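Flavoredoxin (Desulfovibrio vulgaris str. 'Miyazaki F', PDB 2D5M) binds flavin mononucleotide and probably serves in electron transfer, as an FMN-containing protein of the flavin reductase-like family. Local coordinates at residues A[28-33]-A[109-114]; A[46-51]-A[64-69]. All coordinates share one frame; numbering follows the deposited sequence.

Contact 1: A[28-33]-A[109-114]. With FMN (flavin mononucleotide), chain E.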
ATOM      1  N   PRO A  28       8.546 -22.865  -9.945  1.00  6.92           N
ATOM      2  CA  PRO A  28       7.896 -21.582  -9.780  1.00  6.62           C
ATOM      3  C   PRO A  28       7.090 -21.509  -8.499  1.00  6.27           C
ATOM      4  O   PRO A  28       6.486 -22.492  -8.071  1.00  6.80           O
ATOM      5  CB  PRO A  28       6.992 -21.484 -11.014  1.00  7.23           C
ATOM      6  CG  PRO A  28       6.573 -22.895 -11.232  1.00  7.54           C
ATOM      7  CD  PRO A  28       7.798 -23.729 -10.935  1.00  8.36           C
ATOM      8  N   ASN A  29       7.035 -20.319  -7.902  1.00  6.05           N
ATOM      9  CA  ASN A  29       6.313 -20.107  -6.656  1.00  5.93           C
ATOM     10  C   ASN A  29       5.630 -18.736  -6.655  1.00  5.44           C
ATOM     11  O   ASN A  29       6.014 -17.846  -7.403  1.00  5.42           O
ATOM     12  CB  ASN A  29       7.275 -20.168  -5.482  1.00  6.23           C
ATOM     13  CG  ASN A  29       6.592 -20.373  -4.134  1.00  6.61           C
ATOM     14  OD1 ASN A  29       5.487 -20.937  -4.063  1.00  7.10           O
ATOM     15  ND2 ASN A  29       7.268 -19.954  -3.069  1.00  7.35           N
ATOM     16  N   ILE A  30       4.615 -18.635  -5.804  1.00  5.20           N
ATOM     17  CA  ILE A  30       3.954 -17.401  -5.488  1.00  5.51           C
ATOM     18  C   ILE A  30       3.641 -17.417  -4.003  1.00  5.15           C
ATOM     19  O   ILE A  30       3.262 -18.466  -3.463  1.00  5.85           O
ATOM     20  CB  ILE A  30       2.629 -17.191  -6.268  1.00  6.62           C
ATOM     21  CG1 ILE A  30       1.853 -18.503  -6.480  1.00  8.14           C
ATOM     22  CG2 ILE A  30       2.894 -16.432  -7.565  1.00  6.51           C
ATOM     23  CD1 ILE A  30       0.453 -18.373  -7.071  1.00 12.19           C
ATOM     24  N   MET A  31       3.762 -16.246  -3.366  1.00  5.39           N
ATOM     25  CA  MET A  31       3.312 -16.023  -1.993  1.00  5.45           C
ATOM     26  C   MET A  31       2.541 -14.734  -1.945  1.00  4.86           C
ATOM     27  O   MET A  31       2.694 -13.876  -2.807  1.00  5.59           O
ATOM     28  CB  MET A  31       4.451 -16.051  -0.977  1.00  6.03           C
ATOM     29  CG  MET A  31       5.539 -15.024  -1.239  0.50  5.15           C
ATOM     30  SD  MET A  31       5.164 -13.363  -0.665  0.50  3.01           S
ATOM     31  CE  MET A  31       5.406 -13.502   1.106  0.50  3.81           C
ATOM     32  N   ALA A  32       1.680 -14.565  -0.941  1.00  5.01           N
ATOM     33  CA  ALA A  32       0.945 -13.323  -0.752  1.00  5.12           C
ATOM     34  C   ALA A  32       1.716 -12.345   0.135  1.00  5.29           C
ATOM     35  O   ALA A  32       2.257 -12.737   1.197  1.00  5.56           O
ATOM     36  CB  ALA A  32      -0.389 -13.623  -0.099  1.00  6.13           C
ATOM     37  N   ALA A  33       1.718 -11.093  -0.254  1.00  5.36           N
ATOM     38  CA  ALA A  33       2.366 -10.016   0.510  1.00  5.47           C
ATOM     39  C   ALA A  33       1.438  -8.797   0.537  1.00  5.18           C
ATOM     40  O   ALA A  33       1.072  -8.286  -0.514  1.00  6.80           O
ATOM     41  CB  ALA A  33       3.695  -9.624  -0.054  1.00  6.31           C
ATOM     42  N   PRO A 109       8.792 -16.044 -12.596  1.00  5.82           N
ATOM     43  CA  PRO A 109       7.500 -16.238 -13.244  1.00  6.31           C
ATOM     44  C   PRO A 109       6.443 -15.258 -12.704  1.00  5.91           C
ATOM     45  O   PRO A 109       6.557 -14.868 -11.529  1.00  5.89           O
ATOM     46  CB  PRO A 109       7.104 -17.644 -12.840  1.00  6.54           C
ATOM     47  CG  PRO A 109       7.641 -17.732 -11.417  1.00  6.81           C
ATOM     48  CD  PRO A 109       8.909 -16.891 -11.420  1.00  6.15           C
ATOM     49  N   TYR A 110       5.436 -14.968 -13.510  1.00  6.13           N
ATOM     50  CA  TYR A 110       4.233 -14.287 -13.021  1.00  6.27           C
ATOM     51  C   TYR A 110       3.028 -15.187 -13.282  1.00  6.02           C
ATOM     52  O   TYR A 110       3.119 -16.223 -13.940  1.00  6.73           O
ATOM     53  CB  TYR A 110       4.059 -12.918 -13.600  1.00  6.73           C
ATOM     54  CG  TYR A 110       3.879 -12.810 -15.093  1.00  7.00           C
ATOM     55  CD1 TYR A 110       2.645 -12.875 -15.675  1.00  7.65           C
ATOM     56  CD2 TYR A 110       4.956 -12.631 -15.943  1.00 10.21           C
ATOM     57  CE1 TYR A 110       2.463 -12.766 -17.057  1.00 10.41           C
ATOM     58  CE2 TYR A 110       4.783 -12.495 -17.300  1.00 12.61           C
ATOM     59  CZ  TYR A 110       3.547 -12.584 -17.848  1.00 12.24           C
ATOM     60  OH  TYR A 110       3.369 -12.437 -19.219  1.00 17.25           O
ATOM     61  N   VAL A 111       1.869 -14.780 -12.752  1.00  5.97           N
ATOM     62  CA  VAL A 111       0.662 -15.585 -12.856  1.00  6.19           C
ATOM     63  C   VAL A 111      -0.095 -15.207 -14.129  1.00  5.62           C
ATOM     64  O   VAL A 111      -0.641 -14.089 -14.208  1.00  6.71           O
ATOM     65  CB  VAL A 111      -0.254 -15.445 -11.633  1.00  5.90           C
ATOM     66  CG1 VAL A 111      -1.414 -16.403 -11.790  1.00  7.31           C
ATOM     67  CG2 VAL A 111       0.508 -15.710 -10.344  1.00  6.11           C
ATOM     68  N   GLY A 112      -0.150 -16.071 -15.087  1.00  6.43           N
ATOM     69  CA  GLY A 112      -0.712 -15.701 -16.390  1.00  6.92           C
ATOM     70  C   GLY A 112      -2.169 -15.330 -16.342  1.00  6.42           C
ATOM     71  O   GLY A 112      -2.627 -14.492 -17.117  1.00  7.57           O
ATOM     72  N   GLU A 113      -2.934 -15.946 -15.452  1.00  6.53           N
ATOM     73  CA  GLU A 113      -4.355 -15.725 -15.391  1.00  7.12           C
ATOM     74  C   GLU A 113      -4.723 -14.375 -14.813  1.00  7.21           C
ATOM     75  O   GLU A 113      -5.878 -13.957 -14.955  1.00  8.81           O
ATOM     76  CB  GLU A 113      -5.023 -16.818 -14.530  1.00  7.89           C
ATOM     77  CG  GLU A 113      -5.048 -18.201 -15.126  1.00  7.38           C
ATOM     78  CD  GLU A 113      -3.766 -18.934 -15.190  1.00  6.84           C
ATOM     79  OE1 GLU A 113      -2.795 -18.582 -14.492  1.00  6.67           O
ATOM     80  OE2 GLU A 113      -3.726 -19.951 -15.928  1.00  8.85           O
ATOM     81  N   PHE A 114      -3.798 -13.738 -14.081  1.00  6.87           N
ATOM     82  CA  PHE A 114      -4.127 -12.478 -13.417  1.00  7.07           C
ATOM     83  C   PHE A 114      -4.080 -11.326 -14.417  1.00  7.42           C
ATOM     84  O   PHE A 114      -3.389 -11.389 -15.414  1.00  8.65           O
ATOM     85  CB  PHE A 114      -3.199 -12.219 -12.255  1.00  7.23           C
ATOM     86  CG  PHE A 114      -3.380 -13.134 -11.054  1.00  6.44           C
ATOM     87  CD1 PHE A 114      -4.224 -14.246 -11.027  1.00  6.69           C
ATOM     88  CD2 PHE A 114      -2.677 -12.843  -9.889  1.00  6.82           C
ATOM     89  CE1 PHE A 114      -4.298 -15.070  -9.917  1.00  6.85           C
ATOM     90  CE2 PHE A 114      -2.763 -13.662  -8.797  1.00  8.03           C
ATOM     91  CZ  PHE A 114      -3.548 -14.777  -8.798  1.00  6.85           C
TER
HETATM   92  N1  FMN E1001       4.318 -12.876   4.522  1.00  5.17           N
HETATM   93  C2  FMN E1001       5.368 -11.999   4.446  1.00  5.53           C
HETATM   94  O2  FMN E1001       6.519 -12.363   4.727  1.00  6.36           O
HETATM   95  N3  FMN E1001       5.112 -10.680   4.082  1.00  5.81           N
HETATM   96  C4  FMN E1001       3.868 -10.154   3.818  1.00  5.57           C
HETATM   97  O4  FMN E1001       3.737  -8.952   3.504  1.00  6.40           O
HETATM   98  C4A FMN E1001       2.771 -11.051   3.949  1.00  5.45           C
HETATM   99  N5  FMN E1001       1.512 -10.588   3.760  1.00  5.53           N
HETATM  100  C5A FMN E1001       0.522 -11.538   3.736  1.00  5.36           C
HETATM  101  C6  FMN E1001      -0.810 -11.089   3.513  1.00  5.64           C
HETATM  102  C7  FMN E1001      -1.890 -11.953   3.423  1.00  5.99           C
HETATM  103  C7M FMN E1001      -3.306 -11.462   3.235  1.00  7.81           C
HETATM  104  C8  FMN E1001      -1.613 -13.367   3.530  1.00  5.77           C
HETATM  105  C8M FMN E1001      -2.759 -14.348   3.344  1.00  6.54           C
HETATM  106  C9  FMN E1001      -0.335 -13.811   3.821  1.00  5.55           C
HETATM  107  C9A FMN E1001       0.734 -12.934   3.920  1.00  5.11           C
HETATM  108  N10 FMN E1001       2.051 -13.327   4.244  1.00  5.14           N
HETATM  109  C10 FMN E1001       3.078 -12.417   4.204  1.00  5.26           C
HETATM  110  C1' FMN E1001       2.341 -14.756   4.548  1.00  5.34           C
HETATM  111  C2' FMN E1001       2.978 -15.494   3.373  1.00  4.95           C
HETATM  112  O2' FMN E1001       2.273 -15.282   2.144  1.00  5.39           O
HETATM  113  C3' FMN E1001       2.969 -16.995   3.685  1.00  5.14           C
HETATM  114  O3' FMN E1001       3.899 -17.200   4.773  1.00  5.76           O
HETATM  115  C4' FMN E1001       3.324 -17.886   2.504  1.00  5.12           C
HETATM  116  O4' FMN E1001       2.914 -19.229   2.881  1.00  6.92           O
HETATM  117  C5' FMN E1001       4.771 -17.890   2.156  1.00  5.85           C
HETATM  118  O5' FMN E1001       4.955 -18.805   1.029  1.00  5.68           O
HETATM  119  P   FMN E1001       6.416 -19.347   0.620  1.00  5.67           P
HETATM  120  O1P FMN E1001       7.009 -20.075   1.835  1.00  6.29           O
HETATM  121  O2P FMN E1001       7.306 -18.201   0.201  1.00  5.98           O
HETATM  122  O3P FMN E1001       6.053 -20.289  -0.513  1.00  6.20           O

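Contact 2: A[46-51]-A[64-69]. With FMN (flavin mononucleotide), chain E.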
ATOM      1  N   ILE A  46       9.196  -0.981  -6.014  1.00  5.59           N
ATOM      2  CA  ILE A  46       8.290  -1.487  -5.001  1.00  5.95           C
ATOM      3  C   ILE A  46       9.103  -2.123  -3.898  1.00  5.74           C
ATOM      4  O   ILE A  46      10.056  -2.887  -4.181  1.00  6.69           O
ATOM      5  CB  ILE A  46       7.264  -2.488  -5.606  1.00  6.63           C
ATOM      6  CG1 ILE A  46       6.327  -1.691  -6.513  1.00  7.85           C
ATOM      7  CG2 ILE A  46       6.531  -3.269  -4.540  1.00  8.28           C
ATOM      8  CD1 ILE A  46       5.390  -2.570  -7.352  1.00  8.06           C
ATOM      9  N   ALA A  47       8.721  -1.856  -2.684  1.00  5.68           N
ATOM     10  CA  ALA A  47       9.264  -2.473  -1.469  1.00  6.59           C
ATOM     11  C   ALA A  47       8.308  -3.537  -0.978  1.00  6.59           C
ATOM     12  O   ALA A  47       7.095  -3.329  -0.913  1.00  7.17           O
ATOM     13  CB  ALA A  47       9.484  -1.401  -0.415  1.00  7.92           C
ATOM     14  N   VAL A  48       8.875  -4.687  -0.587  1.00  6.68           N
ATOM     15  CA  VAL A  48       8.086  -5.795  -0.041  1.00  7.15           C
ATOM     16  C   VAL A  48       8.816  -6.319   1.195  1.00  5.90           C
ATOM     17  O   VAL A  48      10.007  -6.608   1.127  1.00  7.22           O
ATOM     18  CB  VAL A  48       7.886  -6.906  -1.066  0.50  9.82           C
ATOM     19  CG1 VAL A  48       6.779  -7.784  -0.483  0.50 10.91           C
ATOM     20  CG2 VAL A  48       7.541  -6.441  -2.469  0.50 13.41           C
ATOM     21  N   SER A  49       8.121  -6.424   2.286  1.00  6.13           N
ATOM     22  CA  SER A  49       8.685  -6.974   3.524  1.00  7.20           C
ATOM     23  C   SER A  49       8.397  -8.442   3.586  1.00  7.65           C
ATOM     24  O   SER A  49       7.264  -8.790   3.883  1.00 13.09           O
ATOM     25  CB  SER A  49       8.061  -6.248   4.712  1.00  8.87           C
ATOM     26  OG  SER A  49       8.407  -4.898   4.725  1.00 12.32           O
ATOM     27  N   LEU A  50       9.378  -9.292   3.328  1.00  7.61           N
ATOM     28  CA  LEU A  50       9.238 -10.733   3.313  1.00  8.15           C
ATOM     29  C   LEU A  50      10.072 -11.345   4.418  1.00  8.32           C
ATOM     30  O   LEU A  50      11.257 -11.066   4.542  1.00 10.67           O
ATOM     31  CB  LEU A  50       9.693 -11.310   1.957  1.00 10.46           C
ATOM     32  CG  LEU A  50       9.016 -10.750   0.699  1.00 11.64           C
ATOM     33  CD1 LEU A  50       9.405 -11.464  -0.568  1.00 21.62           C
ATOM     34  CD2 LEU A  50       7.477 -10.767   0.886  1.00 13.84           C
ATOM     35  N   ARG A  51       9.447 -12.197   5.200  1.00  7.34           N
ATOM     36  CA  ARG A  51      10.104 -12.854   6.296  1.00  7.70           C
ATOM     37  C   ARG A  51      11.091 -13.896   5.821  1.00  7.18           C
ATOM     38  O   ARG A  51      10.907 -14.600   4.839  1.00  7.10           O
ATOM     39  CB  ARG A  51       9.067 -13.532   7.217  1.00  7.58           C
ATOM     40  CG  ARG A  51       8.224 -12.550   7.981  1.00  7.71           C
ATOM     41  CD  ARG A  51       7.001 -13.149   8.725  1.00  8.25           C
ATOM     42  NE  ARG A  51       6.175 -13.649   7.643  1.00  7.34           N
ATOM     43  CZ  ARG A  51       6.056 -14.917   7.232  1.00  6.26           C
ATOM     44  NH1 ARG A  51       6.566 -15.938   7.891  1.00  7.49           N
ATOM     45  NH2 ARG A  51       5.357 -15.130   6.132  1.00  6.32           N
ATOM     46  N   GLY A  64      17.764 -12.748  -7.390  1.00  8.65           N
ATOM     47  CA  GLY A  64      17.772 -11.277  -7.576  1.00  9.94           C
ATOM     48  C   GLY A  64      16.655 -10.762  -8.433  1.00  7.52           C
ATOM     49  O   GLY A  64      16.813  -9.719  -9.074  1.00  8.68           O
ATOM     50  N   ALA A  65      15.522 -11.437  -8.461  1.00  7.12           N
ATOM     51  CA  ALA A  65      14.425 -11.106  -9.337  1.00  6.97           C
ATOM     52  C   ALA A  65      13.135 -11.677  -8.753  1.00  6.33           C
ATOM     53  O   ALA A  65      13.152 -12.740  -8.144  1.00  6.91           O
ATOM     54  CB  ALA A  65      14.639 -11.738 -10.713  1.00  8.99           C
ATOM     55  N   PHE A  66      12.027 -10.963  -8.989  1.00  6.08           N
ATOM     56  CA  PHE A  66      10.736 -11.442  -8.578  1.00  5.87           C
ATOM     57  C   PHE A  66       9.690 -10.694  -9.416  1.00  5.29           C
ATOM     58  O   PHE A  66       9.982  -9.667 -10.025  1.00  6.23           O
ATOM     59  CB  PHE A  66      10.470 -11.247  -7.090  1.00  6.21           C
ATOM     60  CG  PHE A  66      10.550  -9.829  -6.546  1.00  5.93           C
ATOM     61  CD1 PHE A  66       9.365  -9.092  -6.373  1.00  6.20           C
ATOM     62  CD2 PHE A  66      11.729  -9.256  -6.165  1.00  7.84           C
ATOM     63  CE1 PHE A  66       9.418  -7.826  -5.801  1.00  7.04           C
ATOM     64  CE2 PHE A  66      11.784  -7.954  -5.651  1.00  8.74           C
ATOM     65  CZ  PHE A  66      10.624  -7.232  -5.456  1.00  7.54           C
ATOM     66  N   THR A  67       8.486 -11.234  -9.436  1.00  5.32           N
ATOM     67  CA  THR A  67       7.370 -10.560 -10.030  1.00  5.24           C
ATOM     68  C   THR A  67       6.325 -10.257  -8.948  1.00  4.87           C
ATOM     69  O   THR A  67       6.354 -10.845  -7.883  1.00  5.33           O
ATOM     70  CB  THR A  67       6.688 -11.398 -11.137  1.00  5.38           C
ATOM     71  OG1 THR A  67       6.113 -12.524 -10.501  1.00  6.19           O
ATOM     72  CG2 THR A  67       7.673 -11.778 -12.207  1.00  6.30           C
ATOM     73  N   ILE A  68       5.404  -9.342  -9.278  1.00  4.77           N
ATOM     74  CA  ILE A  68       4.185  -9.115  -8.533  1.00  5.36           C
ATOM     75  C   ILE A  68       3.038  -9.298  -9.506  1.00  5.20           C
ATOM     76  O   ILE A  68       2.939  -8.595 -10.489  1.00  5.77           O
ATOM     77  CB  ILE A  68       4.191  -7.742  -7.860  1.00  5.45           C
ATOM     78  CG1 ILE A  68       5.192  -7.739  -6.692  1.00  5.84           C
ATOM     79  CG2 ILE A  68       2.759  -7.346  -7.415  1.00  6.53           C
ATOM     80  CD1 ILE A  68       5.495  -6.379  -6.124  1.00  6.66           C
ATOM     81  N   SER A  69       2.165 -10.231  -9.168  1.00  5.11           N
ATOM     82  CA  SER A  69       0.941 -10.433  -9.933  1.00  5.74           C
ATOM     83  C   SER A  69      -0.229  -9.987  -9.069  1.00  5.50           C
ATOM     84  O   SER A  69      -0.297 -10.299  -7.877  1.00  6.56           O
ATOM     85  CB  SER A  69       0.788 -11.904 -10.329  1.00  5.99           C
ATOM     86  OG  SER A  69       1.855 -12.374 -11.101  1.00  6.17           O
TER
HETATM   87  N1  FMN E1001       4.318 -12.876   4.522  1.00  5.17           N
HETATM   88  C2  FMN E1001       5.368 -11.999   4.446  1.00  5.53           C
HETATM   89  O2  FMN E1001       6.519 -12.363   4.727  1.00  6.36           O
HETATM   90  N3  FMN E1001       5.112 -10.680   4.082  1.00  5.81           N
HETATM   91  C4  FMN E1001       3.868 -10.154   3.818  1.00  5.57           C
HETATM   92  O4  FMN E1001       3.737  -8.952   3.504  1.00  6.40           O
HETATM   93  C4A FMN E1001       2.771 -11.051   3.949  1.00  5.45           C
HETATM   94  N5  FMN E1001       1.512 -10.588   3.760  1.00  5.53           N
HETATM   95  C5A FMN E1001       0.522 -11.538   3.736  1.00  5.36           C
HETATM   96  C6  FMN E1001      -0.810 -11.089   3.513  1.00  5.64           C
HETATM   97  C7  FMN E1001      -1.890 -11.953   3.423  1.00  5.99           C
HETATM   98  C7M FMN E1001      -3.306 -11.462   3.235  1.00  7.81           C
HETATM   99  C8  FMN E1001      -1.613 -13.367   3.530  1.00  5.77           C
HETATM  100  C8M FMN E1001      -2.759 -14.348   3.344  1.00  6.54           C
HETATM  101  C9  FMN E1001      -0.335 -13.811   3.821  1.00  5.55           C
HETATM  102  C9A FMN E1001       0.734 -12.934   3.920  1.00  5.11           C
HETATM  103  N10 FMN E1001       2.051 -13.327   4.244  1.00  5.14           N
HETATM  104  C10 FMN E1001       3.078 -12.417   4.204  1.00  5.26           C
HETATM  105  C1' FMN E1001       2.341 -14.756   4.548  1.00  5.34           C
HETATM  106  C2' FMN E1001       2.978 -15.494   3.373  1.00  4.95           C
HETATM  107  O2' FMN E1001       2.273 -15.282   2.144  1.00  5.39           O
HETATM  108  C3' FMN E1001       2.969 -16.995   3.685  1.00  5.14           C
HETATM  109  O3' FMN E1001       3.899 -17.200   4.773  1.00  5.76           O
HETATM  110  C4' FMN E1001       3.324 -17.886   2.504  1.00  5.12           C
HETATM  111  O4' FMN E1001       2.914 -19.229   2.881  1.00  6.92           O
HETATM  112  C5' FMN E1001       4.771 -17.890   2.156  1.00  5.85           C
HETATM  113  O5' FMN E1001       4.955 -18.805   1.029  1.00  5.68           O
HETATM  114  P   FMN E1001       6.416 -19.347   0.620  1.00  5.67           P
HETATM  115  O1P FMN E1001       7.009 -20.075   1.835  1.00  6.29           O
HETATM  116  O2P FMN E1001       7.306 -18.201   0.201  1.00  5.98           O
HETATM  117  O3P FMN E1001       6.053 -20.289  -0.513  1.00  6.20           O

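Contact 1: A[28-33]-A[109-114]
The ribityl hydroxyl O2' of FMN is gripped twice by one residue: it donates to A32 O at 2.7 Å and receives a weak, bent bond from A32 N (3.2 Å, 124° at the hydrogen). A straighter bond lies further up the same strand, where N29 ND2 meets the phosphate oxygen FMN O3P at 2.8 Å and 175°. CG of N29 stands anti to the backbone N, which helps carry the amide to the phosphate, and its CB leaves the strand away from 109-114. The main chain then runs close to the flavin, A33 CA lying 3.4 Å from FMN N5.

Toward 109-114 the side-chain contacts are apolar. P28 CB rests on P109 CG at 3.8 Å, while I30 and V111 cross at about a right angle with I30 CG2 3.7 Å from V111 CG2. I30 holds its pose probably at some cost in strain: CG1 sits between the backbone N and the carbonyl carbon, with chi1 twisted to 36°, well short of staggered. The other methyl of V111, CG1, lies 3.6 Å above one face of the F114 ring, toward its rim, across the type I turn that V111 opens.

No hydrogen bond joins the two segments, whose strands pass obliquely in different sheets: 28-33 pairs with strand 14-22, and 109-111 with strand 100-102. Helix 92-96 is a shared neighbour, with F93 touching P28, I30 and V111, and K92 bonding both I30 O and the FMN.

Contact 2: A[46-51]-A[64-69]
I46 and I68 meet tip to tip, with I46 CG2 3.6 Å from I68 CD1. The I68 chain is extended at its second torsion (chi2 168°), which pushes CD1 out from strand 65-69 toward 46-48; on I46 it is the CG2 branch that receives it. The V48 side chain also comes up to CD1 of I68, through CG2 at 4.2 Å, and the same methyl lies 4.1 Å from F66 CE1, oblique to the ring. V48 has a second conformer, so these looser contacts are less certain. F66 and V48 slide past each other in opposite directions rather than meeting head on.

Just beyond the strand, the chain turns to the flavin. S49 O accepts a hydrogen bond from FMN N3 at 2.9 Å, and R51 N donates to FMN O2 at 3.0 Å. The R51 side chain, bent at chi3 (-64°), folds back along the pyrimidine edge so that NH2 serves two acceptors, FMN N1 at 3.0 Å, in the guanidinium plane, and FMN O3' at 2.9 Å. A positive charge beside N1 would probably help stabilise a reduced, anionic flavin.

The two strands cross nearly perpendicular, joined by apolar side chains alone, and L120 of strand 116-126 touches I46, F66 and I68. This arrangement is consistent with the interior of the FMN-binding split barrel of the flavin reductase family, with a loop that hydrogen-bonds the flavin following directly on a barrel strand.

Overall arrangement
Both contacts are buried and apolar between their segments, and in both, one segment also hydrogen-bonds the same FMN. They divide the cofactor: 28-33 holds the phosphate and ribityl chain and runs close to N5, whereas 46-51 reads the pyrimidine edge. Strands 28-41 and 44-48 are neighbours in the main antiparallel sheet. Contact 2 joins two strands of that sheet across its interior; contact 1 instead packs it against the small sheet of 109-111. Hydroxyls of 64-69 bridge the two, T67 OG1 lying 2.6 Å from P109 O and S69 OG 2.9 Å from V111 N, both probable hydrogen bonds.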